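Local coordinates for protein CDP-glucose 4,6-dehydratase (Salmonella enterica subsp. enterica serovar Typhi, PDB 1WVG) that catalyses the NAD(+)-dependent conversion of CDP-D-glucose to CDP-4-dehydro-6-deoxy-D-glucose and water, a step in building the dideoxyhexose of the lipopolysaccharide O-antigen, at residues 222-227 and 297-302; 212-215 and 220-223. One frame throughout, in Å; residues are numbered along the deposited sequence.

Contact 1 (222-227 and 297-302); sequences IIRNPY and PHEAHY. With CXY (cytidine-5'-diphospho-beta-D-xylose), chain D.
Arg224 and Glu299 meet in a salt bridge beside the nucleoside half of CDP-xylose. Arg224 NE donates to Glu299 OE2 over 3.1 Å with an N-H...O angle of 170°; OE2 accepts through its syn lone pair. Because OE2 lies in the guanidinium plane, the carboxylate touches that group at an edge, while a face of the same group lies over the cytosine, near C5. The two side chains cross at about a right angle, and their flat ends are turned 46° apart. The arginine chain reaches this place extended from CG to NE. Its NH2 is bonded to Asp205 O and also to a water that donates to CXY O2A, a link to the diphosphate that would limit rotation of the guanidinium. Asn225 comes to the ribose with its amide plane almost perpendicular to the carboxylate; ND2 donates to CXY O2D at 2.7 Å, and the same hydroxyl makes a weak bond to Glu299 OE2. Main-chain atoms read the base. CXY N4 donates to Ile222 O at 2.8 Å. Arg224 N donates to CXY N3 in a nearly straight bond (175°), and Asn225 N to CXY O2. This donor and acceptor pattern suits cytosine. Farther along, Tyr227 O only grazes Tyr302 CE2. Strand 221-223 pairs in parallel with strand 289-291, Pro226 and Tyr227 touch helix 272-283, and Arg94 of helix 93-98 packs against both Arg224 and Glu299.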
loop_
_atom_site.group_PDB
_atom_site.type_symbol
_atom_site.label_atom_id
_atom_site.label_comp_id
_atom_site.label_asym_id
_atom_site.label_seq_id
_atom_site.Cartn_x
_atom_site.Cartn_y
_atom_site.Cartn_z
ATOM N N ILE A 222 27.223 -19.227 22.392
ATOM C CA ILE A 222 27.585 -18.025 21.676
ATOM C C ILE A 222 26.439 -17.346 20.898
ATOM O O ILE A 222 25.980 -17.866 19.872
ATOM C CB ILE A 222 28.782 -18.246 20.794
ATOM C CG1 ILE A 222 29.997 -18.425 21.714
ATOM C CG2 ILE A 222 28.910 -17.015 19.900
ATOM C CD1 ILE A 222 31.300 -18.681 20.972
ATOM N N ILE A 223 26.014 -16.158 21.406
ATOM C CA ILE A 223 24.936 -15.302 20.882
ATOM C C ILE A 223 25.373 -14.273 19.847
ATOM O O ILE A 223 26.191 -13.373 20.117
ATOM C CB ILE A 223 24.226 -14.591 22.011
ATOM C CG1 ILE A 223 23.714 -15.654 22.958
ATOM C CG2 ILE A 223 23.068 -13.771 21.463
ATOM C CD1 ILE A 223 22.662 -16.558 22.322
ATOM N N ARG A 224 24.792 -14.398 18.649
ATOM C CA ARG A 224 25.145 -13.474 17.607
ATOM C C ARG A 224 24.302 -12.218 17.489
ATOM O O ARG A 224 24.862 -11.188 17.103
ATOM C CB ARG A 224 25.459 -14.087 16.255
ATOM C CG ARG A 224 24.692 -15.345 15.898
ATOM C CD ARG A 224 24.602 -15.490 14.393
ATOM N NE ARG A 224 23.599 -16.449 13.938
ATOM C CZ ARG A 224 23.588 -17.720 14.309
ATOM N NH1 ARG A 224 24.514 -18.214 15.152
ATOM N NH2 ARG A 224 22.615 -18.499 13.832
ATOM N N ASN A 225 22.989 -12.296 17.803
ATOM C CA ASN A 225 22.036 -11.152 17.681
ATOM C C ASN A 225 21.014 -11.037 18.806
ATOM O O ASN A 225 19.836 -11.351 18.605
ATOM C CB ASN A 225 21.213 -11.378 16.402
ATOM C CG ASN A 225 22.081 -11.323 15.171
ATOM O OD1 ASN A 225 22.665 -10.279 14.882
ATOM N ND2 ASN A 225 22.160 -12.431 14.441
ATOM N N PRO A 226 21.478 -10.576 19.968
ATOM C CA PRO A 226 20.745 -10.446 21.213
ATOM C C PRO A 226 19.467 -9.654 21.168
ATOM O O PRO A 226 18.542 -9.890 21.955
ATOM C CB PRO A 226 21.687 -9.772 22.216
ATOM C CG PRO A 226 22.953 -9.437 21.463
ATOM C CD PRO A 226 22.854 -10.025 20.062
ATOM N N TYR A 227 19.442 -8.687 20.270
ATOM C CA TYR A 227 18.252 -7.878 20.175
ATOM C C TYR A 227 17.323 -8.271 19.027
ATOM O O TYR A 227 16.397 -7.544 18.658
ATOM C CB TYR A 227 18.612 -6.403 20.104
ATOM C CG TYR A 227 19.676 -6.047 21.091
ATOM C CD1 TYR A 227 20.981 -5.805 20.667
ATOM C CD2 TYR A 227 19.378 -5.935 22.447
ATOM C CE1 TYR A 227 21.976 -5.454 21.581
ATOM C CE2 TYR A 227 20.366 -5.586 23.368
ATOM C CZ TYR A 227 21.672 -5.343 22.939
ATOM O OH TYR A 227 22.654 -4.999 23.843
ATOM N N PRO A 297 26.683 -12.599 8.109
ATOM C CA PRO A 297 25.788 -13.070 7.032
ATOM C C PRO A 297 24.371 -12.586 7.369
ATOM O O PRO A 297 23.828 -12.853 8.438
ATOM C CB PRO A 297 25.919 -14.595 7.004
ATOM C CG PRO A 297 26.689 -14.981 8.272
ATOM C CD PRO A 297 27.103 -13.703 9.011
ATOM N N HIS A 298 23.801 -11.789 6.492
ATOM C CA HIS A 298 22.504 -11.189 6.718
ATOM C C HIS A 298 21.307 -12.029 7.183
ATOM O O HIS A 298 20.839 -12.963 6.524
ATOM C CB HIS A 298 22.149 -10.133 5.651
ATOM C CG HIS A 298 20.958 -9.360 6.087
ATOM N ND1 HIS A 298 19.676 -9.841 5.853
ATOM C CD2 HIS A 298 20.854 -8.182 6.754
ATOM C CE1 HIS A 298 18.826 -8.950 6.345
ATOM N NE2 HIS A 298 19.502 -7.945 6.889
ATOM N N GLU A 299 20.798 -11.610 8.345
ATOM C CA GLU A 299 19.629 -12.165 8.988
ATOM C C GLU A 299 18.735 -11.003 9.411
ATOM O O GLU A 299 19.232 -9.942 9.774
ATOM C CB GLU A 299 19.989 -12.935 10.264
ATOM C CG GLU A 299 20.455 -14.395 10.075
ATOM C CD GLU A 299 20.470 -15.174 11.371
ATOM O OE1 GLU A 299 19.476 -15.676 11.894
ATOM O OE2 GLU A 299 21.670 -15.235 11.901
ATOM N N ALA A 300 17.416 -11.208 9.381
ATOM C CA ALA A 300 16.451 -10.182 9.772
ATOM C C ALA A 300 16.509 -9.894 11.249
ATOM O O ALA A 300 16.625 -10.792 12.065
ATOM C CB ALA A 300 15.026 -10.674 9.530
ATOM N N HIS A 301 16.357 -8.624 11.585
ATOM C CA HIS A 301 16.328 -8.254 12.986
ATOM C C HIS A 301 14.939 -8.498 13.603
ATOM O O HIS A 301 14.759 -9.154 14.631
ATOM C CB HIS A 301 16.624 -6.742 13.085
ATOM C CG HIS A 301 17.959 -6.464 12.501
ATOM N ND1 HIS A 301 19.021 -7.359 12.660
ATOM C CD2 HIS A 301 18.400 -5.411 11.757
ATOM C CE1 HIS A 301 20.068 -6.838 12.028
ATOM N NE2 HIS A 301 19.730 -5.671 11.476
ATOM N N TYR A 302 13.922 -7.913 12.973
ATOM C CA TYR A 302 12.589 -8.048 13.523
ATOM C C TYR A 302 11.703 -8.846 12.651
ATOM O O TYR A 302 11.640 -8.599 11.450
ATOM C CB TYR A 302 11.845 -6.720 13.639
ATOM C CG TYR A 302 12.624 -5.733 14.425
ATOM C CD1 TYR A 302 12.890 -4.487 13.868
ATOM C CD2 TYR A 302 13.120 -6.051 15.689
ATOM C CE1 TYR A 302 13.631 -3.537 14.567
ATOM C CE2 TYR A 302 13.872 -5.111 16.394
ATOM C CZ TYR A 302 14.120 -3.856 15.833
ATOM O OH TYR A 302 14.857 -2.925 16.510
HETATM O O1B CXY D . 14.713 -17.321 12.519
HETATM P PB CXY D . 15.551 -18.477 12.011
HETATM O O2B CXY D . 16.732 -18.059 11.174
HETATM O "O1'" CXY D . 14.598 -19.507 11.154
HETATM O O3A CXY D . 15.880 -19.099 13.386
HETATM P PA CXY D . 17.284 -19.199 14.239
HETATM O O1A CXY D . 16.938 -19.992 15.448
HETATM O O2A CXY D . 18.365 -19.780 13.416
HETATM O O5D CXY D . 17.591 -17.662 14.523
HETATM C C5D CXY D . 16.814 -16.995 15.526
HETATM C C4D CXY D . 17.507 -15.706 15.892
HETATM O O4D CXY D . 18.488 -16.008 16.915
HETATM C C3D CXY D . 18.224 -14.942 14.778
HETATM O O3D CXY D . 18.196 -13.474 14.892
HETATM C C2D CXY D . 19.635 -15.519 14.988
HETATM O O2D CXY D . 20.587 -14.620 14.413
HETATM C C1D CXY D . 19.717 -15.498 16.497
HETATM N N1 CXY D . 20.774 -16.355 17.043
HETATM C C6 CXY D . 20.753 -17.721 16.814
HETATM C C5 CXY D . 21.660 -18.533 17.297
HETATM C C4 CXY D . 22.745 -18.048 18.077
HETATM N N3 CXY D . 22.709 -16.660 18.291
HETATM C C2 CXY D . 21.769 -15.769 17.801
HETATM N N4 CXY D . 23.657 -18.724 18.542
HETATM O O2 CXY D . 21.814 -14.552 18.011
HETATM C "C1'" CXY D . 13.932 -20.463 11.961
HETATM C "C2'" CXY D . 13.948 -21.754 11.180
HETATM C "C3'" CXY D . 13.192 -21.488 9.892
HETATM C "C4'" CXY D . 11.759 -21.052 10.201
HETATM C "C5'" CXY D . 11.778 -19.830 11.108
HETATM O "O2'" CXY D . 15.292 -22.160 10.844
HETATM O "O3'" CXY D . 13.104 -22.706 9.131
HETATM O "O4'" CXY D . 11.059 -20.779 8.989
HETATM O "O5'" CXY D . 12.559 -20.081 12.281
HETATM O O HOH W 1 20.173 -18.115 12.072
#

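Contact 2 (212-215 and 220-223); sequences LRSF and QVII. With CXY (cytidine-5'-diphospho-beta-D-xylose), chain D.
Ser214 is the first residue of 212-215 to press on the strand, against Val221; Leu212 before it points away, into helices 272-283 and 322-337, and touches Met279 and Ile329. The Ser214 and Val221 CA atoms, 5.1 Å apart, are the nearest pair of CA atoms across the two segments. At this separation the small serine side chain lies directly against the valine: its OG is 3.3 Å from Val221 CA and its CB 3.6 Å from Val221 CB. No hydrogen bond joins the two segments; with OG beside the backbone N (chi1 -58°) the serine hydroxyl turns back along its own helix to Asp210 O, which satisfies this buried polar atom within the turn. Phe215 follows, its CB directed past the strand but its ring swinging back so that CE1 meets Val221 CG1 at 3.7 Å, an oblique apolar touch. Val221 has CG1 between its backbone N and carbonyl carbon (chi1 51°), which sends that methyl to the phenylalanine and leaves CG2 3.8 Å from Ser214 OG. Beyond the valine, the Phe215 ring also meets Trp283, with planes at about 60°, and Val280, so it is wedged between the strand and helix 272-283. The arrangement is a helix-turn-strand connection: helix 207-216 leads through a short link into strand 221-223, which pairs in parallel with 289-291. This small sheet, separate from the main parallel Rossmann sheet, belongs to the part of an extended short-chain dehydrogenase/reductase that holds the nucleotide-sugar.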
loop_
_atom_site.group_PDB
_atom_site.type_symbol
_atom_site.label_atom_id
_atom_site.label_comp_id
_atom_site.label_asym_id
_atom_site.label_seq_id
_atom_site.Cartn_x
_atom_site.Cartn_y
_atom_site.Cartn_z
ATOM N N LEU A 212 20.987 -25.314 24.065
ATOM C CA LEU A 212 20.914 -26.602 24.752
ATOM C C LEU A 212 22.208 -27.414 24.689
ATOM O O LEU A 212 22.598 -28.092 25.623
ATOM C CB LEU A 212 19.745 -27.439 24.189
ATOM C CG LEU A 212 18.367 -26.993 24.690
ATOM C CD1 LEU A 212 17.212 -27.839 24.110
ATOM C CD2 LEU A 212 18.361 -27.049 26.208
ATOM N N ARG A 213 22.874 -27.340 23.552
ATOM C CA ARG A 213 24.102 -28.060 23.303
ATOM C C ARG A 213 25.241 -27.544 24.180
ATOM O O ARG A 213 25.983 -28.345 24.753
ATOM C CB ARG A 213 24.435 -28.012 21.806
ATOM C CG ARG A 213 25.723 -28.737 21.424
ATOM C CD ARG A 213 26.969 -27.890 21.672
ATOM N NE ARG A 213 28.214 -28.672 21.818
ATOM C CZ ARG A 213 29.227 -28.354 22.640
ATOM N NH1 ARG A 213 29.217 -27.287 23.451
ATOM N NH2 ARG A 213 30.291 -29.166 22.661
ATOM N N SER A 214 25.367 -26.206 24.268
ATOM C CA SER A 214 26.381 -25.550 25.095
ATOM C C SER A 214 26.141 -25.839 26.550
ATOM O O SER A 214 27.023 -26.248 27.299
ATOM C CB SER A 214 26.300 -24.058 24.921
ATOM O OG SER A 214 26.475 -23.757 23.544
ATOM N N PHE A 215 24.914 -25.636 26.957
ATOM C CA PHE A 215 24.634 -25.906 28.337
ATOM C C PHE A 215 25.027 -27.305 28.755
ATOM O O PHE A 215 25.671 -27.536 29.786
ATOM C CB PHE A 215 23.160 -25.659 28.655
ATOM C CG PHE A 215 22.903 -24.168 28.702
ATOM C CD1 PHE A 215 23.865 -23.258 28.255
ATOM C CD2 PHE A 215 21.692 -23.663 29.178
ATOM C CE1 PHE A 215 23.650 -21.874 28.269
ATOM C CE2 PHE A 215 21.461 -22.284 29.201
ATOM C CZ PHE A 215 22.434 -21.385 28.751
ATOM N N GLN A 220 29.727 -22.113 27.270
ATOM C CA GLN A 220 28.813 -20.990 27.150
ATOM C C GLN A 220 28.293 -20.954 25.734
ATOM O O GLN A 220 29.001 -21.326 24.818
ATOM C CB GLN A 220 29.214 -19.580 27.619
ATOM C CG GLN A 220 30.449 -19.420 28.513
ATOM C CD GLN A 220 30.949 -18.006 28.346
ATOM O OE1 GLN A 220 31.881 -17.769 27.567
ATOM N NE2 GLN A 220 30.267 -17.054 28.988
ATOM N N VAL A 221 27.050 -20.544 25.556
ATOM C CA VAL A 221 26.512 -20.509 24.225
ATOM C C VAL A 221 26.883 -19.171 23.662
ATOM O O VAL A 221 26.879 -18.142 24.365
ATOM C CB VAL A 221 25.000 -20.799 24.181
ATOM C CG1 VAL A 221 24.225 -19.915 25.169
ATOM C CG2 VAL A 221 24.454 -20.608 22.771
ATOM N N ILE A 222 27.223 -19.227 22.392
ATOM C CA ILE A 222 27.585 -18.025 21.676
ATOM C C ILE A 222 26.439 -17.346 20.898
ATOM O O ILE A 222 25.980 -17.866 19.872
ATOM C CB ILE A 222 28.782 -18.246 20.794
ATOM C CG1 ILE A 222 29.997 -18.425 21.714
ATOM C CG2 ILE A 222 28.910 -17.015 19.900
ATOM C CD1 ILE A 222 31.300 -18.681 20.972
ATOM N N ILE A 223 26.014 -16.158 21.406
ATOM C CA ILE A 223 24.936 -15.302 20.882
ATOM C C ILE A 223 25.373 -14.273 19.847
ATOM O O ILE A 223 26.191 -13.373 20.117
ATOM C CB ILE A 223 24.226 -14.591 22.011
ATOM C CG1 ILE A 223 23.714 -15.654 22.958
ATOM C CG2 ILE A 223 23.068 -13.771 21.463
ATOM C CD1 ILE A 223 22.662 -16.558 22.322
HETATM O O1B CXY D . 14.713 -17.321 12.519
HETATM P PB CXY D . 15.551 -18.477 12.011
HETATM O O2B CXY D . 16.732 -18.059 11.174
HETATM O "O1'" CXY D . 14.598 -19.507 11.154
HETATM O O3A CXY D . 15.880 -19.099 13.386
HETATM P PA CXY D . 17.284 -19.199 14.239
HETATM O O1A CXY D . 16.938 -19.992 15.448
HETATM O O2A CXY D . 18.365 -19.780 13.416
HETATM O O5D CXY D . 17.591 -17.662 14.523
HETATM C C5D CXY D . 16.814 -16.995 15.526
HETATM C C4D CXY D . 17.507 -15.706 15.892
HETATM O O4D CXY D . 18.488 -16.008 16.915
HETATM C C3D CXY D . 18.224 -14.942 14.778
HETATM O O3D CXY D . 18.196 -13.474 14.892
HETATM C C2D CXY D . 19.635 -15.519 14.988
HETATM O O2D CXY D . 20.587 -14.620 14.413
HETATM C C1D CXY D . 19.717 -15.498 16.497
HETATM N N1 CXY D . 20.774 -16.355 17.043
HETATM C C6 CXY D . 20.753 -17.721 16.814
HETATM C C5 CXY D . 21.660 -18.533 17.297
HETATM C C4 CXY D . 22.745 -18.048 18.077
HETATM N N3 CXY D . 22.709 -16.660 18.291
HETATM C C2 CXY D . 21.769 -15.769 17.801
HETATM N N4 CXY D . 23.657 -18.724 18.542
HETATM O O2 CXY D . 21.814 -14.552 18.011
HETATM C "C1'" CXY D . 13.932 -20.463 11.961
HETATM C "C2'" CXY D . 13.948 -21.754 11.180
HETATM C "C3'" CXY D . 13.192 -21.488 9.892
HETATM C "C4'" CXY D . 11.759 -21.052 10.201
HETATM C "C5'" CXY D . 11.778 -19.830 11.108
HETATM O "O2'" CXY D . 15.292 -22.160 10.844
HETATM O "O3'" CXY D . 13.104 -22.706 9.131
HETATM O "O4'" CXY D . 11.059 -20.779 8.989
HETATM O "O5'" CXY D . 12.559 -20.081 12.281
#

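Strand 221-223 belongs to both contacts, which share Ile222 and Ile223 and have centres about 15 Å apart. Contact 2 sets its start against helix 207-216, whereas contact 1 lies where the chain leaves the strand and meets 297-302. Both adjoin CDP-xylose: the shared residues line an edge of the cytosine, with Ile223 CA 3.7 Å from CXY N3. Helix 207-216 reaches the ligand too, through Asp210, whose OD2 is hydrogen-bonded to CDP-xylose and whose backbone O holds Ser214 OG. Together they form part of the pocket that holds the cytidine of CDP-xylose; the side chain of Glu299 is about 13 Å from the bound adenosine-5-diphosphoribose.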